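Local coordinates for protein Rho guanine nucleotide exchange factor 11 (Homo sapiens, PDB 5JHH) that probably acts as a guanine nucleotide exchange factor for Rho-family GTPases, through paired RhoGEF (DH) and PH domains, at residues H219-E222 and G223-K226; L57-R60 and E61-A64. All coordinates share one frame; numbering follows the deposited sequence.

Contact 1: H219-E222 and G223-K226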
ATOM      1  N   HIS A 219      -2.845  17.958   5.499  1.00 34.24           N
ATOM      2  CA  HIS A 219      -3.496  18.575   4.365  1.00 36.01           C
ATOM      3  C   HIS A 219      -5.008  18.294   4.381  1.00 33.37           C
ATOM      4  O   HIS A 219      -5.805  19.180   4.180  1.00 32.79           O
ATOM      5  CB  HIS A 219      -2.859  18.045   3.089  1.00 35.81           C
ATOM      6  CG  HIS A 219      -3.427  18.617   1.830  1.00 33.03           C
ATOM      7  ND1 HIS A 219      -4.435  17.998   1.112  1.00 36.98           N
ATOM      8  CD2 HIS A 219      -3.089  19.722   1.128  1.00 34.65           C
ATOM      9  CE1 HIS A 219      -4.707  18.711   0.031  1.00 32.53           C
ATOM     10  NE2 HIS A 219      -3.895  19.757   0.012  1.00 31.84           N
ATOM     11  N   ARG A 220      -5.383  17.057   4.657  1.00 33.75           N
ATOM     12  CA  ARG A 220      -6.792  16.676   4.751  1.00 33.70           C
ATOM     13  C   ARG A 220      -7.569  17.512   5.811  1.00 36.74           C
ATOM     14  O   ARG A 220      -8.669  18.039   5.542  1.00 35.69           O
ATOM     15  CB  ARG A 220      -6.905  15.165   5.020  1.00 35.22           C
ATOM     16  CG  ARG A 220      -8.333  14.691   5.259  1.00 37.42           C
ATOM     17  CD  ARG A 220      -8.420  13.177   5.352  1.00 39.20           C
ATOM     18  NE  ARG A 220      -7.985  12.536   4.115  1.00 43.20           N
ATOM     19  CZ  ARG A 220      -8.779  12.236   3.083  1.00 47.20           C
ATOM     20  NH1 ARG A 220      -8.264  11.665   1.999  1.00 48.73           N
ATOM     21  NH2 ARG A 220     -10.085  12.482   3.125  1.00 47.52           N
ATOM     22  N   LEU A 221      -6.961  17.718   6.974  1.00 36.49           N
ATOM     23  CA  LEU A 221      -7.618  18.456   8.063  1.00 34.68           C
ATOM     24  C   LEU A 221      -7.720  19.960   7.828  1.00 36.91           C
ATOM     25  O   LEU A 221      -8.681  20.583   8.271  1.00 37.12           O
ATOM     26  CB  LEU A 221      -6.887  18.256   9.356  1.00 34.39           C
ATOM     27  CG  LEU A 221      -6.900  16.841   9.878  1.00 36.64           C
ATOM     28  CD1 LEU A 221      -5.830  16.680  10.933  1.00 36.63           C
ATOM     29  CD2 LEU A 221      -8.249  16.496  10.448  1.00 39.61           C
ATOM     30  N   GLU A 222      -6.739  20.542   7.160  1.00 34.06           N
ATOM     31  CA  GLU A 222      -6.890  21.904   6.670  1.00 36.04           C
ATOM     32  C   GLU A 222      -8.079  22.035   5.739  1.00 38.68           C
ATOM     33  O   GLU A 222      -8.784  23.042   5.774  1.00 42.05           O
ATOM     34  CB  GLU A 222      -5.667  22.375   5.908  1.00 37.30           C
ATOM     35  CG  GLU A 222      -4.425  22.571   6.749  1.00 46.80           C
ATOM     36  CD  GLU A 222      -3.133  22.458   5.925  1.00 58.36           C
ATOM     37  OE1 GLU A 222      -3.215  22.205   4.694  1.00 63.03           O
ATOM     38  OE2 GLU A 222      -2.028  22.608   6.510  1.00 64.27           O
ATOM     39  N   GLY A 223      -8.278  21.053   4.870  1.00 38.00           N
ATOM     40  CA  GLY A 223      -9.384  21.140   3.925  1.00 35.71           C
ATOM     41  C   GLY A 223     -10.701  21.014   4.655  1.00 35.50           C
ATOM     42  O   GLY A 223     -11.650  21.702   4.349  1.00 40.52           O
ATOM     43  N   TYR A 224     -10.757  20.088   5.607  1.00 38.66           N
ATOM     44  CA  TYR A 224     -11.929  19.926   6.444  1.00 35.92           C
ATOM     45  C   TYR A 224     -12.236  21.174   7.249  1.00 38.05           C
ATOM     46  O   TYR A 224     -13.373  21.474   7.422  1.00 33.29           O
ATOM     47  CB  TYR A 224     -11.778  18.795   7.424  1.00 29.92           C
ATOM     48  CG  TYR A 224     -11.792  17.424   6.824  1.00 31.16           C
ATOM     49  CD1 TYR A 224     -12.072  17.207   5.484  1.00 31.18           C
ATOM     50  CD2 TYR A 224     -11.539  16.329   7.615  1.00 30.16           C
ATOM     51  CE1 TYR A 224     -12.085  15.933   4.966  1.00 28.57           C
ATOM     52  CE2 TYR A 224     -11.548  15.060   7.104  1.00 29.52           C
ATOM     53  CZ  TYR A 224     -11.798  14.878   5.783  1.00 29.20           C
ATOM     54  OH  TYR A 224     -11.823  13.594   5.304  1.00 30.97           O
ATOM     55  N   GLN A 225     -11.220  21.831   7.788  1.00 38.37           N
ATOM     56  CA  GLN A 225     -11.411  23.021   8.589  1.00 43.87           C
ATOM     57  C   GLN A 225     -12.185  24.112   7.824  1.00 48.55           C
ATOM     58  O   GLN A 225     -13.185  24.602   8.314  1.00 47.28           O
ATOM     59  CB  GLN A 225     -10.064  23.573   9.057  1.00 44.03           C
ATOM     60  CG  GLN A 225     -10.182  24.631  10.142  1.00 45.70           C
ATOM     61  CD  GLN A 225     -10.973  24.127  11.329  1.00 48.87           C
ATOM     62  OE1 GLN A 225     -10.861  22.965  11.720  1.00 44.58           O
ATOM     63  NE2 GLN A 225     -11.788  24.991  11.902  1.00 48.99           N
ATOM     64  N   LYS A 226     -11.727  24.459   6.626  1.00 47.74           N
ATOM     65  CA  LYS A 226     -12.475  25.326   5.705  1.00 53.46           C
ATOM     66  C   LYS A 226     -13.954  24.981   5.585  1.00 49.78           C
ATOM     67  O   LYS A 226     -14.788  25.860   5.528  1.00 52.90           O
ATOM     68  CB  LYS A 226     -11.849  25.276   4.299  1.00 59.22           C
ATOM     69  CG  LYS A 226     -10.643  26.186   4.142  1.00 63.69           C
ATOM     70  CD  LYS A 226      -9.860  25.940   2.859  1.00 68.63           C
ATOM     71  CE  LYS A 226      -8.419  26.445   3.016  1.00 71.73           C
ATOM     72  NZ  LYS A 226      -7.781  26.842   1.724  1.00 70.14           N
TER
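The Arg-220 and Tyr-224 side chains run alongside each other, with the guanidinium and ring planes 72° apart. One face of the ring receives two parts of Arg-220: its carbonyl O, 3.4 Å above the plane and offset toward the rim, and its CG, a CH-pi contact 3.9 Å from the ring centroid. Leu-221 CD2 comes obliquely to Tyr-224 CD2 at 4.3 Å. The guanidinium meets Tyr-224 edge-on: NH2 donates to OH at 3.0 Å, nearly straight at 163° and in the guanidinium plane. Arg-220 runs extended over the ring, then bends about the CG-CD bond (chi3 -61°), which turns NH2 back to the hydroxyl. This i, i+4 pair illustrates how one helical turn can be braced by a side-chain bond joining the same two residues as a backbone one, here Tyr-224 N to Arg-220 O at 2.9 Å. The helix, 189-227, leads from the DH domain into the PH domain, and Glu-257 there takes a second hydrogen bond with Tyr-224 OH and a long, weak ion pair with Arg-220. His-273 and Leu-275 touch the tyrosine. One residue on, Gln-225 N bonds Leu-221 O at 2.9 Å, while its side-chain amide bonds Leu-249 N and Leu-247 O.

Contact 2: L57-R60 and E61-A64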
ATOM      1  N   LEU A  57       7.215  24.855 -17.193  1.00 31.25           N
ATOM      2  CA  LEU A  57       5.908  24.242 -17.272  1.00 30.04           C
ATOM      3  C   LEU A  57       5.035  24.592 -16.092  1.00 26.85           C
ATOM      4  O   LEU A  57       3.774  24.591 -16.184  1.00 26.19           O
ATOM      5  CB  LEU A  57       6.032  22.731 -17.376  1.00 35.26           C
ATOM      6  CG  LEU A  57       6.292  22.243 -18.795  1.00 40.93           C
ATOM      7  CD1 LEU A  57       4.999  22.299 -19.578  1.00 46.07           C
ATOM      8  CD2 LEU A  57       7.383  23.052 -19.496  1.00 45.40           C
ATOM      9  N   MET A  58       5.666  24.886 -14.967  1.00 25.28           N
ATOM     10  CA  MET A  58       4.884  25.245 -13.790  1.00 24.53           C
ATOM     11  C   MET A  58       5.691  26.148 -12.879  1.00 25.82           C
ATOM     12  O   MET A  58       6.904  26.261 -13.034  1.00 28.34           O
ATOM     13  CB  MET A  58       4.405  23.985 -13.076  1.00 25.43           C
ATOM     14  CG  MET A  58       5.447  23.248 -12.208  1.00 26.92           C
ATOM     15  SD  MET A  58       4.819  21.671 -11.541  1.00 27.65           S
ATOM     16  CE  MET A  58       4.560  20.692 -12.999  1.00 28.86           C
ATOM     17  N   PRO A  59       5.016  26.847 -11.963  1.00 26.55           N
ATOM     18  CA  PRO A  59       5.748  27.687 -11.025  1.00 29.04           C
ATOM     19  C   PRO A  59       6.784  26.877 -10.248  1.00 29.87           C
ATOM     20  O   PRO A  59       6.518  25.721  -9.916  1.00 28.46           O
ATOM     21  CB  PRO A  59       4.653  28.193 -10.070  1.00 28.30           C
ATOM     22  CG  PRO A  59       3.372  28.056 -10.836  1.00 29.07           C
ATOM     23  CD  PRO A  59       3.560  26.892 -11.748  1.00 26.85           C
ATOM     24  N   ARG A  60       7.927  27.476  -9.938  0.50 29.68           N
ATOM     25  CA  ARG A  60       8.970  26.756  -9.236  0.50 32.20           C
ATOM     26  C   ARG A  60       8.489  26.245  -7.868  0.50 28.69           C
ATOM     27  O   ARG A  60       8.842  25.150  -7.454  0.50 26.92           O
ATOM     28  CB  ARG A  60      10.215  27.623  -9.100  0.50 37.50           C
ATOM     29  CG  ARG A  60      11.493  26.889  -9.499  0.50 45.36           C
ATOM     30  CD  ARG A  60      11.817  26.986 -10.993  0.50 46.22           C
ATOM     31  NE  ARG A  60      13.204  27.411 -11.203  0.50 45.06           N
ATOM     32  CZ  ARG A  60      13.729  27.647 -12.395  0.50 45.56           C
ATOM     33  NH1 ARG A  60      14.988  28.045 -12.502  0.50 47.17           N
ATOM     34  NH2 ARG A  60      12.989  27.475 -13.482  0.50 45.32           N
ATOM     35  N   GLU A  61       7.627  26.996  -7.202  1.00 25.72           N
ATOM     36  CA  GLU A  61       7.079  26.565  -5.930  1.00 26.78           C
ATOM     37  C   GLU A  61       6.313  25.256  -6.080  1.00 29.22           C
ATOM     38  O   GLU A  61       6.410  24.392  -5.203  1.00 29.22           O
ATOM     39  CB  GLU A  61       6.163  27.634  -5.343  1.00 27.92           C
ATOM     40  CG  GLU A  61       6.906  28.929  -4.967  1.00 30.51           C
ATOM     41  CD  GLU A  61       7.109  29.919  -6.124  1.00 31.62           C
ATOM     42  OE1 GLU A  61       6.715  29.662  -7.301  1.00 32.06           O
ATOM     43  OE2 GLU A  61       7.688  30.988  -5.862  1.00 34.75           O
ATOM     44  N   GLU A  62       5.589  25.085  -7.201  1.00 26.63           N
ATOM     45  CA  GLU A  62       4.883  23.829  -7.431  1.00 28.50           C
ATOM     46  C   GLU A  62       5.833  22.721  -7.789  1.00 24.63           C
ATOM     47  O   GLU A  62       5.680  21.616  -7.320  1.00 24.78           O
ATOM     48  CB  GLU A  62       3.815  23.936  -8.517  1.00 30.19           C
ATOM     49  CG  GLU A  62       2.531  24.598  -8.057  1.00 38.77           C
ATOM     50  CD  GLU A  62       1.576  24.937  -9.218  1.00 44.18           C
ATOM     51  OE1 GLU A  62       1.585  24.224 -10.277  1.00 37.31           O
ATOM     52  OE2 GLU A  62       0.815  25.929  -9.055  1.00 45.19           O
ATOM     53  N   LEU A  63       6.775  22.996  -8.668  1.00 22.00           N
ATOM     54  CA  LEU A  63       7.695  21.984  -9.092  1.00 22.57           C
ATOM     55  C   LEU A  63       8.493  21.434  -7.866  1.00 25.06           C
ATOM     56  O   LEU A  63       8.720  20.226  -7.748  1.00 23.72           O
ATOM     57  CB  LEU A  63       8.625  22.562 -10.140  1.00 22.68           C
ATOM     58  CG  LEU A  63       9.576  21.594 -10.802  1.00 23.08           C
ATOM     59  CD1 LEU A  63       8.815  20.482 -11.513  1.00 23.86           C
ATOM     60  CD2 LEU A  63      10.476  22.349 -11.736  1.00 23.83           C
ATOM     61  N   ALA A  64       8.852  22.293  -6.930  1.00 23.22           N
ATOM     62  CA  ALA A  64       9.630  21.831  -5.786  1.00 27.48           C
ATOM     63  C   ALA A  64       8.798  20.890  -4.947  1.00 30.42           C
ATOM     64  O   ALA A  64       9.349  19.974  -4.330  1.00 29.45           O
ATOM     65  CB  ALA A  64      10.152  22.983  -4.926  1.00 26.34           C
TER
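Met-58 and Leu-63 close over the start of helix 60-66 as a hydrophobic staple, the motif in which the residue just before the N-cap packs on the fourth residue of the helix. Pro-59 holds the N-cap position between them. The two side chains run roughly perpendicular, and Met-58 CG rests 3.9 Å from Leu-63 CB. The chi1 of Met-58, 78°, sets CG between the backbone N and the carbonyl carbon; the chain then bends about its last torsion, leaving SD against the helix backbone, 3.7 Å from Leu-63 N. The staple faces inward. Met-52 of helix 18-54 touches both of its members, and Phe-141 and Ile-131 pack on the methionine from two further helices.

Proline has no side-chain acceptor with which to cap a helix, yet its carbonyl opens the ladder of backbone bonds. Leu-63 N donates to Pro-59 O at 3.0 Å, close to the C=O axis, and Glu-62 N adds a weak, bent bond to the same oxygen.

Arg-60, the first residue of the helix, contributes mainly through its main chain, with its carbonyl O accepting from Ala-64 N at 2.9 Å. Its side chain is modelled in two conformers, so where its end lies is doubtful, whereas the two glutamates that follow both reach the proline, Glu-62 with an extended chain and Glu-61 with a bent one. Glu-62 brings its carboxylate up to the CG-CD end of the pyrrolidine ring, OE1 lying 3.6 Å from Pro-59 CD; the same oxygen forms a salt bridge with Lys-134, which would hold the carboxylate in place. Glu-61 folds back at chi2 (84°), bringing OE1 to 3.8 Å from Pro-59 CB and 3.6 Å from Arg-60 N.

Contact 2 comes first along the chain, at the start of the short helix 60-66 that follows helix 18-54 in the RhoGEF domain; contact 1 comes much later, near the end of helix 189-227. Their centres are 23 Å apart, and their nearest atoms, at about 11 Å, do not touch. They share no helix or strand. Residues 57-64 pack among helices 18-54, 124-137 and 139-150, so they join parts of the helical DH fold. Residues 219-226 meet the strands of the PH domain. One contact belongs to the packing of helices within one domain, the other to the junction between the domains, consistent with a part in fixing how they are placed.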